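Local coordinates for phenylacetaldehyde dehydrogenase (Burkholderia cenocepacia, PDB 4O5H), which probably oxidises phenylacetaldehyde to phenylacetic acid with NAD+ as the coenzyme, as a member of the aldehyde dehydrogenase family, at residues L48-P53 with T57-V62; R24-K29 with A113-L118; N120-M125 with F310-Q315; I346-G349 with A353-I356; A107-L112 with L130-A135. All coordinates share one frame; numbering follows the deposited sequence.

Contact 1 (L48-P53 with T57-V62); sequences LDVVNP and TVIARV. With NA (sodium ion), chain I.
Leu48 to Asn52 and Thr57 to Val62 run antiparallel, with the non-hydrogen-bonded pair Asp49–Arg61 between the hydrogen-bonded pairs Leu48–Val62 and Val50–Ala60. Val50 N donates to Ala60 O (2.8 Å) from 36° above the carbonyl plane, while Val50 O accepts from Ile59 N (2.8 Å), so two residues of one strand face a single residue of the other and the register slips by one. Val50 CG2 meets Val62 CG1 at 4.0 Å, the side chains crossing at about a right angle. With chi1 at 54°, Ile59 CG1 is set against Val50 O at 3.5 Å. On the other face Asp49 and Arg61 lie side by side, carboxylate and guanidinium planes 64° apart. The salt bridge between Asp49 OD1 and Arg61 NE is long, 3.8 Å, and a water joins the same two atoms, donating to OD1 and accepting from NE. Leu215 of helix 215-227 packs on Val50, Ile59 and Val62. Val51 O reaches the sodium ion at 3.0 Å, joined there by the carbonyls of Asp119 and Asp212, and Val51 N holds one of the ion's waters. This is a two-stranded beta hairpin with a classic beta bulge, forming one side of a cation site.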
# COMPACT_ATOMS: atom_id res chain seq x y z
N LEU A 48 15.43 -17.43 -24.74
CA LEU A 48 15.18 -18.59 -23.89
C LEU A 48 14.12 -19.50 -24.46
O LEU A 48 13.25 -19.09 -25.20
CB LEU A 48 14.90 -18.18 -22.47
CG LEU A 48 13.69 -17.33 -22.26
CD1 LEU A 48 12.48 -18.21 -22.08
CD2 LEU A 48 13.90 -16.51 -21.02
N ASP A 49 14.27 -20.78 -24.16
CA ASP A 49 13.36 -21.81 -24.63
C ASP A 49 12.02 -21.80 -23.94
O ASP A 49 11.94 -21.61 -22.76
CB ASP A 49 13.96 -23.19 -24.39
CG ASP A 49 15.15 -23.47 -25.27
OD1 ASP A 49 15.37 -22.81 -26.31
OD2 ASP A 49 15.87 -24.41 -24.91
N VAL A 50 10.99 -22.05 -24.72
CA VAL A 50 9.67 -22.31 -24.20
C VAL A 50 9.39 -23.80 -24.36
O VAL A 50 9.49 -24.34 -25.45
CB VAL A 50 8.62 -21.51 -24.95
CG1 VAL A 50 7.27 -21.68 -24.29
CG2 VAL A 50 9.01 -20.05 -24.95
N VAL A 51 9.03 -24.42 -23.24
CA VAL A 51 8.89 -25.86 -23.12
C VAL A 51 7.42 -26.24 -22.88
O VAL A 51 6.71 -25.58 -22.13
CB VAL A 51 9.75 -26.35 -21.96
CG1 VAL A 51 9.45 -27.82 -21.63
CG2 VAL A 51 11.23 -26.19 -22.28
N ASN A 52 6.97 -27.26 -23.60
CA ASN A 52 5.64 -27.84 -23.37
C ASN A 52 5.77 -28.82 -22.23
O ASN A 52 6.41 -29.87 -22.37
CB ASN A 52 5.16 -28.59 -24.59
CG ASN A 52 3.82 -29.24 -24.40
OD1 ASN A 52 3.29 -29.38 -23.27
ND2 ASN A 52 3.23 -29.64 -25.50
N PRO A 53 5.17 -28.50 -21.09
CA PRO A 53 5.36 -29.38 -19.91
C PRO A 53 4.73 -30.77 -20.00
O PRO A 53 5.02 -31.61 -19.16
CB PRO A 53 4.73 -28.57 -18.78
CG PRO A 53 3.68 -27.75 -19.45
CD PRO A 53 4.25 -27.39 -20.80
N THR A 57 9.32 -30.93 -24.49
CA THR A 57 9.94 -30.47 -25.76
C THR A 57 9.88 -28.97 -25.89
O THR A 57 8.98 -28.32 -25.34
CB THR A 57 9.27 -31.06 -27.01
OG1 THR A 57 7.90 -30.67 -27.05
CG2 THR A 57 9.36 -32.57 -27.02
N VAL A 58 10.80 -28.42 -26.67
CA VAL A 58 10.82 -27.00 -26.94
C VAL A 58 9.81 -26.67 -28.04
O VAL A 58 9.84 -27.27 -29.08
CB VAL A 58 12.20 -26.56 -27.40
CG1 VAL A 58 12.17 -25.13 -27.87
CG2 VAL A 58 13.20 -26.73 -26.26
N ILE A 59 8.90 -25.75 -27.80
CA ILE A 59 7.90 -25.38 -28.79
C ILE A 59 8.12 -23.99 -29.39
O ILE A 59 7.46 -23.62 -30.35
CB ILE A 59 6.45 -25.47 -28.20
CG1 ILE A 59 6.30 -24.64 -26.91
CG2 ILE A 59 6.11 -26.92 -27.91
CD1 ILE A 59 4.88 -24.43 -26.42
N ALA A 60 8.96 -23.18 -28.76
CA ALA A 60 9.19 -21.81 -29.17
C ALA A 60 10.42 -21.30 -28.45
O ALA A 60 10.90 -21.92 -27.52
CB ALA A 60 7.99 -20.90 -28.83
N ARG A 61 10.88 -20.13 -28.88
CA ARG A 61 11.90 -19.37 -28.20
C ARG A 61 11.49 -17.91 -28.13
O ARG A 61 10.91 -17.37 -29.06
CB ARG A 61 13.21 -19.49 -28.95
CG ARG A 61 13.65 -20.94 -29.17
CD ARG A 61 14.86 -21.00 -30.04
NE ARG A 61 16.06 -20.63 -29.31
CZ ARG A 61 17.26 -20.42 -29.87
NH1 ARG A 61 17.44 -20.55 -31.20
NH2 ARG A 61 18.31 -20.09 -29.10
N VAL A 62 11.80 -17.25 -27.03
CA VAL A 62 11.48 -15.82 -26.87
C VAL A 62 12.73 -15.06 -26.44
O VAL A 62 13.69 -15.68 -25.95
CB VAL A 62 10.34 -15.58 -25.86
CG1 VAL A 62 9.08 -16.33 -26.30
CG2 VAL A 62 10.75 -15.95 -24.45
NA NA I . 6.16 -22.98 -20.76
O HOH W 1 16.63 -20.45 -26.57
O HOH W 2 8.56 -22.82 -20.96
O HOH W 3 4.90 -30.20 -28.19
O HOH W 4 6.62 -24.73 -19.23

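Contact 2 (R24-K29 with A113-L118); sequences RAFLAK and AEIESL
Leu27 and Ile115 mark the closest backbone approach of two helical segments, 24-28 and 113-118, with 8.3 Å between their CA atoms. That spacing lets side chains rather than backbones meet, and two apolar pairs make the contact. Phe26 has CG anti to its own N (chi1 176°), which extends the ring towards the other helix; its CD2 comes to 3.7 Å from Ile115 CD1, and CE2 lies 4.0 Å from that same methyl. The two side chains stand roughly at right angles, with the isoleucine meeting the ring obliquely. Further along, Leu27 CD1 and Leu118 CD1 touch at 3.8 Å, one methyl branch against another. The result is a small helix-helix interface that lays the N-terminal helix 21-28 against helix 109-120. Helix 215-227 lies beside both: its Leu215 touches Leu27 as well as Ile115, and its Arg219 and Glu222 pack on Phe26. The Phe26 ring also takes part in a cation-pi interaction with Lys31. A polar tie also links the two helices: Glu114 OE1 is hydrogen-bonded to Thr23 OG1 near the start of helix 21-28.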
# COMPACT_ATOMS: atom_id res chain seq x y z
N ARG A 24 -0.79 -22.91 -34.72
CA ARG A 24 0.41 -23.42 -35.37
C ARG A 24 1.25 -22.27 -35.96
O ARG A 24 2.46 -22.24 -35.82
CB ARG A 24 0.06 -24.48 -36.43
CG ARG A 24 -0.30 -25.83 -35.81
CD ARG A 24 -0.38 -26.95 -36.87
NE ARG A 24 -1.19 -28.09 -36.42
CZ ARG A 24 -0.78 -29.02 -35.55
NH1 ARG A 24 0.44 -28.99 -35.03
NH2 ARG A 24 -1.61 -29.99 -35.21
N ALA A 25 0.60 -21.33 -36.61
CA ALA A 25 1.30 -20.19 -37.20
C ALA A 25 1.98 -19.35 -36.14
O ALA A 25 3.09 -18.87 -36.34
CB ALA A 25 0.33 -19.30 -38.02
N PHE A 26 1.29 -19.13 -35.02
CA PHE A 26 1.89 -18.35 -33.97
C PHE A 26 3.12 -19.06 -33.41
O PHE A 26 4.15 -18.44 -33.20
CB PHE A 26 0.88 -18.10 -32.84
CG PHE A 26 1.46 -17.37 -31.66
CD1 PHE A 26 1.66 -16.00 -31.69
CD2 PHE A 26 1.78 -18.05 -30.53
CE1 PHE A 26 2.19 -15.33 -30.61
CE2 PHE A 26 2.30 -17.39 -29.42
CZ PHE A 26 2.49 -16.02 -29.46
N LEU A 27 3.02 -20.36 -33.20
CA LEU A 27 4.16 -21.12 -32.71
C LEU A 27 5.35 -21.14 -33.67
O LEU A 27 6.49 -21.08 -33.24
CB LEU A 27 3.78 -22.54 -32.37
CG LEU A 27 2.81 -22.70 -31.20
CD1 LEU A 27 2.41 -24.17 -31.09
CD2 LEU A 27 3.40 -22.20 -29.92
N ALA A 28 5.07 -21.25 -34.94
CA ALA A 28 6.14 -21.36 -35.94
C ALA A 28 6.93 -20.06 -36.14
O ALA A 28 8.09 -20.11 -36.45
CB ALA A 28 5.57 -21.80 -37.27
N LYS A 29 6.33 -18.90 -35.98
CA LYS A 29 7.01 -17.67 -36.37
C LYS A 29 7.94 -17.14 -35.27
O LYS A 29 7.72 -17.39 -34.08
CB LYS A 29 5.98 -16.61 -36.74
CG LYS A 29 5.38 -15.92 -35.53
CD LYS A 29 4.18 -15.09 -35.86
CE LYS A 29 3.72 -14.36 -34.61
NZ LYS A 29 2.60 -13.44 -34.88
N ALA A 113 -6.47 -20.26 -25.72
CA ALA A 113 -6.55 -21.42 -24.83
C ALA A 113 -5.54 -22.49 -25.20
O ALA A 113 -4.90 -23.06 -24.34
CB ALA A 113 -7.94 -22.02 -24.83
N GLU A 114 -5.39 -22.75 -26.49
CA GLU A 114 -4.39 -23.73 -26.96
C GLU A 114 -2.96 -23.27 -26.60
O GLU A 114 -2.14 -24.06 -26.12
CB GLU A 114 -4.52 -23.97 -28.48
CG GLU A 114 -5.83 -24.70 -28.83
CD GLU A 114 -6.04 -25.00 -30.29
OE1 GLU A 114 -5.25 -24.55 -31.15
OE2 GLU A 114 -7.05 -25.71 -30.57
N ILE A 115 -2.67 -22.00 -26.84
CA ILE A 115 -1.36 -21.49 -26.53
C ILE A 115 -1.13 -21.67 -25.04
O ILE A 115 -0.06 -22.12 -24.61
CB ILE A 115 -1.25 -19.97 -26.90
CG1 ILE A 115 -1.28 -19.81 -28.40
CG2 ILE A 115 0.01 -19.35 -26.31
CD1 ILE A 115 -1.52 -18.40 -28.88
N GLU A 116 -2.12 -21.29 -24.25
CA GLU A 116 -1.97 -21.37 -22.81
C GLU A 116 -1.79 -22.81 -22.34
O GLU A 116 -0.94 -23.09 -21.47
CB GLU A 116 -3.17 -20.75 -22.11
CG GLU A 116 -2.92 -20.43 -20.66
CD GLU A 116 -2.27 -19.06 -20.47
OE1 GLU A 116 -1.24 -18.78 -21.14
OE2 GLU A 116 -2.81 -18.27 -19.68
N SER A 117 -2.55 -23.73 -22.93
CA SER A 117 -2.44 -25.14 -22.56
C SER A 117 -1.05 -25.69 -22.93
O SER A 117 -0.45 -26.44 -22.14
CB SER A 117 -3.53 -25.94 -23.26
OG SER A 117 -3.47 -27.29 -22.92
N LEU A 118 -0.56 -25.33 -24.11
CA LEU A 118 0.75 -25.82 -24.53
C LEU A 118 1.90 -25.27 -23.68
O LEU A 118 2.90 -25.95 -23.46
CB LEU A 118 1.01 -25.51 -26.01
CG LEU A 118 0.08 -26.23 -26.98
CD1 LEU A 118 0.21 -25.67 -28.40
CD2 LEU A 118 0.36 -27.73 -26.98

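Contact 3 (N120-M125 with F310-Q315); sequences NGKPVM and FFNQGQ
Asn312 and Gln313, the residues that meet Lys122 and Pro123, belong with Gly314 to a run of three residues that all have positive phi, a short left-handed turn in a loop. The turn presents two amide side chains to segment 120-125. Lys122 folds back at chi3 (72°), and this bend brings CE and NZ each to 3.3 Å from Asn312 OD1; the NZ bond is a weak one. The main partner of the ammonium is the carboxylate of Asp131, and NZ also bonds to Asn185 O, so the buried ammonium is gripped by a carboxylate and a carbonyl, which probably offsets its charge. Asn312 is fixed from its other end: ND2 gives a bond to Gln315 O (3.0 Å), reaching it from 42° above the carbonyl plane, and another to Asn185 O. A water lies 2.9 Å from both Asn120 OD1 and Asn312 OD1. The Asn120 oxygen also accepts from Lys122 N (2.9 Å), an Asx turn that shapes the chain after helix 109-120. Next to this polar cluster, Gln313 OE1 approaches Pro123 CD at 3.6 Å while accepting from Gly357 N. The contact thus joins the short link between helices 109-120 and 124-145 to the loop that leaves helix 298-310 for strand 320-326, a loop whose sequence probably forms part of the family's cysteine signature.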
# COMPACT_ATOMS: atom_id res chain seq x y z
N ASN A 120 1.68 -23.53 -20.54
CA ASN A 120 1.49 -23.68 -19.07
C ASN A 120 1.23 -25.13 -18.66
O ASN A 120 1.67 -25.57 -17.58
CB ASN A 120 0.37 -22.76 -18.58
CG ASN A 120 -0.25 -23.21 -17.27
OD1 ASN A 120 -0.99 -24.16 -17.24
ND2 ASN A 120 0.07 -22.53 -16.19
N GLY A 121 0.50 -25.86 -19.49
CA GLY A 121 0.20 -27.27 -19.24
C GLY A 121 -1.24 -27.60 -18.83
O GLY A 121 -1.66 -28.76 -18.91
N LYS A 122 -1.99 -26.59 -18.39
CA LYS A 122 -3.34 -26.79 -17.93
C LYS A 122 -4.30 -27.31 -19.03
O LYS A 122 -4.07 -27.13 -20.22
CB LYS A 122 -3.92 -25.53 -17.30
CG LYS A 122 -4.17 -24.37 -18.28
CD LYS A 122 -4.77 -23.19 -17.52
CE LYS A 122 -3.72 -22.54 -16.65
NZ LYS A 122 -4.34 -21.62 -15.63
N PRO A 123 -5.39 -27.99 -18.61
CA PRO A 123 -6.37 -28.47 -19.60
C PRO A 123 -6.90 -27.34 -20.48
O PRO A 123 -7.34 -26.29 -19.97
CB PRO A 123 -7.47 -29.06 -18.74
CG PRO A 123 -6.79 -29.46 -17.45
CD PRO A 123 -5.77 -28.36 -17.24
N VAL A 124 -6.86 -27.56 -21.78
CA VAL A 124 -7.29 -26.57 -22.73
C VAL A 124 -8.76 -26.15 -22.51
O VAL A 124 -9.12 -24.99 -22.70
CB VAL A 124 -7.06 -27.03 -24.18
CG1 VAL A 124 -7.97 -28.21 -24.55
CG2 VAL A 124 -7.25 -25.88 -25.15
N MET A 125 -9.59 -27.08 -22.09
CA MET A 125 -11.00 -26.75 -21.87
C MET A 125 -11.16 -25.75 -20.71
O MET A 125 -12.07 -24.93 -20.72
CB MET A 125 -11.84 -28.01 -21.64
CG MET A 125 -12.06 -28.89 -22.89
SD MET A 125 -13.01 -30.42 -22.52
CE MET A 125 -14.35 -29.73 -21.51
N PHE A 310 -7.12 -29.53 -6.05
CA PHE A 310 -6.59 -30.08 -7.28
C PHE A 310 -6.83 -29.18 -8.49
O PHE A 310 -6.27 -29.43 -9.55
CB PHE A 310 -7.12 -31.50 -7.52
CG PHE A 310 -6.76 -32.49 -6.43
CD1 PHE A 310 -5.46 -32.56 -5.94
CD2 PHE A 310 -7.71 -33.34 -5.90
CE1 PHE A 310 -5.13 -33.45 -4.93
CE2 PHE A 310 -7.38 -34.21 -4.88
CZ PHE A 310 -6.09 -34.26 -4.40
N PHE A 311 -7.72 -28.20 -8.36
CA PHE A 311 -7.93 -27.20 -9.43
C PHE A 311 -6.58 -26.64 -9.89
O PHE A 311 -5.71 -26.32 -9.06
CB PHE A 311 -8.84 -26.08 -8.91
CG PHE A 311 -8.87 -24.85 -9.79
CD1 PHE A 311 -9.28 -24.95 -11.10
CD2 PHE A 311 -8.60 -23.59 -9.26
CE1 PHE A 311 -9.31 -23.81 -11.90
CE2 PHE A 311 -8.63 -22.44 -10.06
CZ PHE A 311 -9.00 -22.57 -11.38
N ASN A 312 -6.39 -26.59 -11.21
CA ASN A 312 -5.14 -26.13 -11.81
C ASN A 312 -3.90 -26.82 -11.23
O ASN A 312 -2.86 -26.18 -11.03
CB ASN A 312 -5.02 -24.59 -11.66
CG ASN A 312 -4.09 -23.97 -12.69
OD1 ASN A 312 -4.12 -24.35 -13.87
ND2 ASN A 312 -3.23 -23.05 -12.26
N GLN A 313 -4.01 -28.12 -10.99
CA GLN A 313 -2.93 -28.94 -10.45
C GLN A 313 -2.38 -28.40 -9.13
O GLN A 313 -1.23 -28.65 -8.80
CB GLN A 313 -1.78 -29.06 -11.44
CG GLN A 313 -2.12 -29.72 -12.76
CD GLN A 313 -2.71 -28.82 -13.81
OE1 GLN A 313 -3.66 -29.17 -14.47
NE2 GLN A 313 -2.13 -27.63 -13.97
N GLY A 314 -3.23 -27.70 -8.36
CA GLY A 314 -2.81 -27.11 -7.09
C GLY A 314 -1.91 -25.90 -7.24
O GLY A 314 -1.41 -25.37 -6.23
N GLN A 315 -1.70 -25.44 -8.49
CA GLN A 315 -0.84 -24.30 -8.75
C GLN A 315 -1.68 -23.03 -8.71
O GLN A 315 -1.90 -22.33 -9.72
CB GLN A 315 -0.14 -24.46 -10.10
CG GLN A 315 0.79 -25.67 -10.13
CD GLN A 315 1.28 -26.01 -11.50
OE1 GLN A 315 0.56 -25.90 -12.51
NE2 GLN A 315 2.50 -26.44 -11.56
O HOH W 5 -1.32 -24.81 -14.44

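Contact 4 (I346-G349 with A353-I356); sequences IGPG and ATQI
Ile346 and Ile356 close a short loop with a single beta bridge in the connection between helices 330-343 and 362-378. Gly347 N, next along, donates to Ile356 O at 3.0 Å, close to straight on to the oxygen, and the same oxygen takes a CA-H contact from Ile346 CA at 3.3 Å. The tight part lies inside the loop, around the buried Thr354. Gly347 is almost fully extended (phi -180°) and, having no side chain, admits the threonine close to the backbone: Thr354 OG1 comes to 3.3 Å from Gly347 C, and Thr354 CG2 lies at the same distance from Gly347 O. The outer side is looser. Ile346 and Ile356 lie alongside each other, pointing the same way, yet their nearest side-chain atoms, CG1 of Ile346 and CG2 of Ile356, are 4.2 Å apart. Ile346 and Pro348 remain partly exposed, although Ile346 also packs on Ile389, Phe395 and Pro398. Further round, Gly349 is bonded through its backbone to Val124, which ties the loop to the start of helix 124-145. Within the loop the threonine hydroxyl makes a short bond: Thr354 OG1 donates to Pro348 O at 2.7 Å, from 46° above the carbonyl plane.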
# COMPACT_ATOMS: atom_id res chain seq x y z
N ILE A 346 -5.00 -38.10 -15.54
CA ILE A 346 -3.76 -37.38 -15.65
C ILE A 346 -3.29 -37.46 -17.10
O ILE A 346 -3.28 -38.55 -17.67
CB ILE A 346 -2.67 -37.97 -14.74
CG1 ILE A 346 -3.12 -37.96 -13.29
CG2 ILE A 346 -1.38 -37.19 -14.90
CD1 ILE A 346 -2.17 -38.72 -12.38
N GLY A 347 -2.96 -36.34 -17.71
CA GLY A 347 -2.58 -36.37 -19.12
C GLY A 347 -2.23 -35.01 -19.69
O GLY A 347 -2.23 -34.01 -18.97
N PRO A 348 -1.94 -34.97 -20.97
CA PRO A 348 -1.69 -33.69 -21.64
C PRO A 348 -2.92 -32.79 -21.67
O PRO A 348 -4.06 -33.25 -21.86
CB PRO A 348 -1.26 -34.09 -23.04
CG PRO A 348 -1.58 -35.52 -23.21
CD PRO A 348 -1.82 -36.13 -21.88
N GLY A 349 -2.67 -31.50 -21.50
CA GLY A 349 -3.75 -30.53 -21.40
C GLY A 349 -4.61 -30.42 -22.64
O GLY A 349 -5.78 -30.07 -22.57
N ALA A 353 -10.11 -35.26 -22.29
CA ALA A 353 -10.32 -36.12 -21.13
C ALA A 353 -9.49 -35.72 -19.91
O ALA A 353 -9.76 -36.18 -18.81
CB ALA A 353 -10.04 -37.56 -21.50
N THR A 354 -8.48 -34.87 -20.08
CA THR A 354 -7.53 -34.63 -19.02
C THR A 354 -8.16 -33.79 -17.94
O THR A 354 -8.75 -32.75 -18.22
CB THR A 354 -6.27 -33.93 -19.53
OG1 THR A 354 -5.48 -34.85 -20.27
CG2 THR A 354 -5.44 -33.38 -18.37
N GLN A 355 -8.03 -34.22 -16.70
CA GLN A 355 -8.44 -33.42 -15.56
C GLN A 355 -7.28 -32.84 -14.79
O GLN A 355 -7.43 -31.80 -14.16
CB GLN A 355 -9.28 -34.28 -14.63
CG GLN A 355 -10.51 -34.83 -15.30
CD GLN A 355 -11.21 -35.86 -14.45
OE1 GLN A 355 -10.72 -36.97 -14.25
NE2 GLN A 355 -12.39 -35.52 -13.98
N ILE A 356 -6.14 -33.52 -14.80
CA ILE A 356 -4.93 -33.06 -14.16
C ILE A 356 -3.81 -33.04 -15.20
O ILE A 356 -3.43 -34.10 -15.71
CB ILE A 356 -4.56 -34.03 -13.02
CG1 ILE A 356 -5.49 -33.82 -11.83
CG2 ILE A 356 -3.14 -33.87 -12.55
CD1 ILE A 356 -5.15 -32.61 -10.98

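Contact 5 (A107-L112 with L130-A135); sequences ANAREL and LDVAMA
Val132 points its forked side chain at Ala109 and Leu112, three residues apart on the facing helix, and each branch has its own target. With chi1 at 171°, CG1 is anti to the valine's N and CG2 anti to its carbonyl carbon, which spreads the two methyls along the other helix. CG1 of Val132 sits 3.7 Å from Ala109 CB and at the same distance from Ala109 CA, so it touches backbone as well as side chain. CG2 turns to the following turn and meets Leu112 CB at 3.9 Å. That second methyl also lies 4.0 Å from Ala109 O. The small alanine allows a close approach: the CA atoms of Ala109 and Val132 are 6.1 Å apart, short for two helices. Leu112 contributes its stem to this interface, while its side chain also packs on Arg219 and Leu223 of helix 215-227. Val132 in turn touches Leu188 of helix 187-201, so the valine stands between helices rather than at a surface. The segment that carries it widens into a pi-type turn at 130-132. Its Leu130 and Met134 pack on Tyr160 of the second subunit, bringing the subunit interface near. Entirely apolar across the gap, the arrangement is close helix-helix packing through an alanine between two consecutive helices, 109-120 and 124-145, of this aldehyde dehydrogenase family chain.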
# COMPACT_ATOMS: atom_id res chain seq x y z
N ALA A 107 -12.96 -13.28 -29.54
CA ALA A 107 -12.97 -13.76 -30.94
C ALA A 107 -11.86 -14.77 -31.17
O ALA A 107 -11.95 -15.57 -32.07
CB ALA A 107 -12.84 -12.57 -31.93
N ASN A 108 -10.79 -14.70 -30.39
CA ASN A 108 -9.65 -15.57 -30.58
C ASN A 108 -9.42 -16.48 -29.38
O ASN A 108 -8.30 -16.87 -29.09
CB ASN A 108 -8.41 -14.71 -30.85
CG ASN A 108 -8.51 -13.94 -32.16
OD1 ASN A 108 -8.30 -14.50 -33.22
ND2 ASN A 108 -8.87 -12.66 -32.08
N ALA A 109 -10.51 -16.84 -28.71
CA ALA A 109 -10.46 -17.55 -27.44
C ALA A 109 -9.88 -18.97 -27.55
O ALA A 109 -9.08 -19.37 -26.72
CB ALA A 109 -11.85 -17.58 -26.82
N ARG A 110 -10.24 -19.72 -28.57
CA ARG A 110 -9.70 -21.10 -28.69
C ARG A 110 -8.19 -21.09 -28.92
O ARG A 110 -7.46 -21.83 -28.28
CB ARG A 110 -10.37 -21.87 -29.82
CG ARG A 110 -9.82 -23.25 -30.01
CD ARG A 110 -10.03 -24.15 -28.78
NE ARG A 110 -9.33 -25.43 -28.95
CZ ARG A 110 -9.55 -26.51 -28.21
NH1 ARG A 110 -10.41 -26.46 -27.22
NH2 ARG A 110 -8.91 -27.64 -28.46
N GLU A 111 -7.71 -20.21 -29.81
CA GLU A 111 -6.28 -20.10 -30.03
C GLU A 111 -5.53 -19.73 -28.74
O GLU A 111 -4.52 -20.31 -28.40
CB GLU A 111 -6.00 -19.01 -31.09
CG GLU A 111 -4.52 -18.82 -31.32
CD GLU A 111 -4.22 -17.60 -32.17
OE1 GLU A 111 -5.17 -16.91 -32.62
OE2 GLU A 111 -3.02 -17.31 -32.32
N LEU A 112 -6.04 -18.74 -28.02
CA LEU A 112 -5.42 -18.35 -26.75
C LEU A 112 -5.40 -19.48 -25.76
O LEU A 112 -4.41 -19.68 -25.05
CB LEU A 112 -6.14 -17.14 -26.15
CG LEU A 112 -5.85 -15.79 -26.89
CD1 LEU A 112 -6.84 -14.72 -26.49
CD2 LEU A 112 -4.45 -15.35 -26.60
N LEU A 130 -12.45 -20.80 -18.42
CA LEU A 130 -12.14 -19.95 -17.27
C LEU A 130 -11.12 -18.84 -17.62
O LEU A 130 -11.49 -17.68 -17.65
CB LEU A 130 -11.64 -20.75 -16.11
CG LEU A 130 -11.35 -19.86 -14.90
CD1 LEU A 130 -12.64 -19.46 -14.20
CD2 LEU A 130 -10.50 -20.56 -13.88
N ASP A 131 -9.86 -19.21 -17.85
CA ASP A 131 -8.81 -18.23 -18.03
C ASP A 131 -9.14 -17.21 -19.12
O ASP A 131 -9.10 -16.00 -18.87
CB ASP A 131 -7.46 -18.87 -18.36
CG ASP A 131 -6.97 -19.80 -17.29
OD1 ASP A 131 -7.75 -20.74 -16.91
OD2 ASP A 131 -5.78 -19.65 -16.86
N VAL A 132 -9.40 -17.69 -20.33
CA VAL A 132 -9.54 -16.75 -21.47
C VAL A 132 -10.85 -15.94 -21.32
O VAL A 132 -10.86 -14.72 -21.46
CB VAL A 132 -9.49 -17.51 -22.80
CG1 VAL A 132 -9.85 -16.59 -23.93
CG2 VAL A 132 -8.13 -18.15 -23.01
N ALA A 133 -11.92 -16.61 -20.95
CA ALA A 133 -13.23 -15.94 -20.77
C ALA A 133 -13.12 -14.86 -19.69
O ALA A 133 -13.60 -13.75 -19.89
CB ALA A 133 -14.29 -16.96 -20.39
N MET A 134 -12.46 -15.16 -18.58
CA MET A 134 -12.34 -14.18 -17.51
C MET A 134 -11.29 -13.09 -17.78
O MET A 134 -11.38 -12.01 -17.21
CB MET A 134 -12.13 -14.85 -16.16
CG MET A 134 -13.40 -15.56 -15.64
SD MET A 134 -14.71 -14.36 -15.30
CE MET A 134 -14.14 -13.84 -13.69
N ALA A 135 -10.32 -13.37 -18.63
CA ALA A 135 -9.39 -12.33 -19.09
C ALA A 135 -10.16 -11.30 -19.89
O ALA A 135 -10.02 -10.12 -19.66
CB ALA A 135 -8.28 -12.91 -19.91

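Overall arrangement
Helix 109-120 threads the set together: contacts 2 and 5 both use it, their centres about 13 Å apart, and its C-terminal end reaches contacts 1 and 3. Pro53 CD of contact 1 touches Leu118 O of contact 2 at 3.3 Å, close to the sodium ion, which lies about 8 Å from the Leu118 side chain. Contacts 3 and 4 are the nearest pair, centres about 8 Å apart, with Val124 N 2.8 Å from Gly349 O. Contact 3 also meets contact 5 by packing, Phe311 CZ lying 3.5 Å from Leu130 CD2. Contacts 4 and 5 do not touch, their nearest atoms being about 7 Å apart.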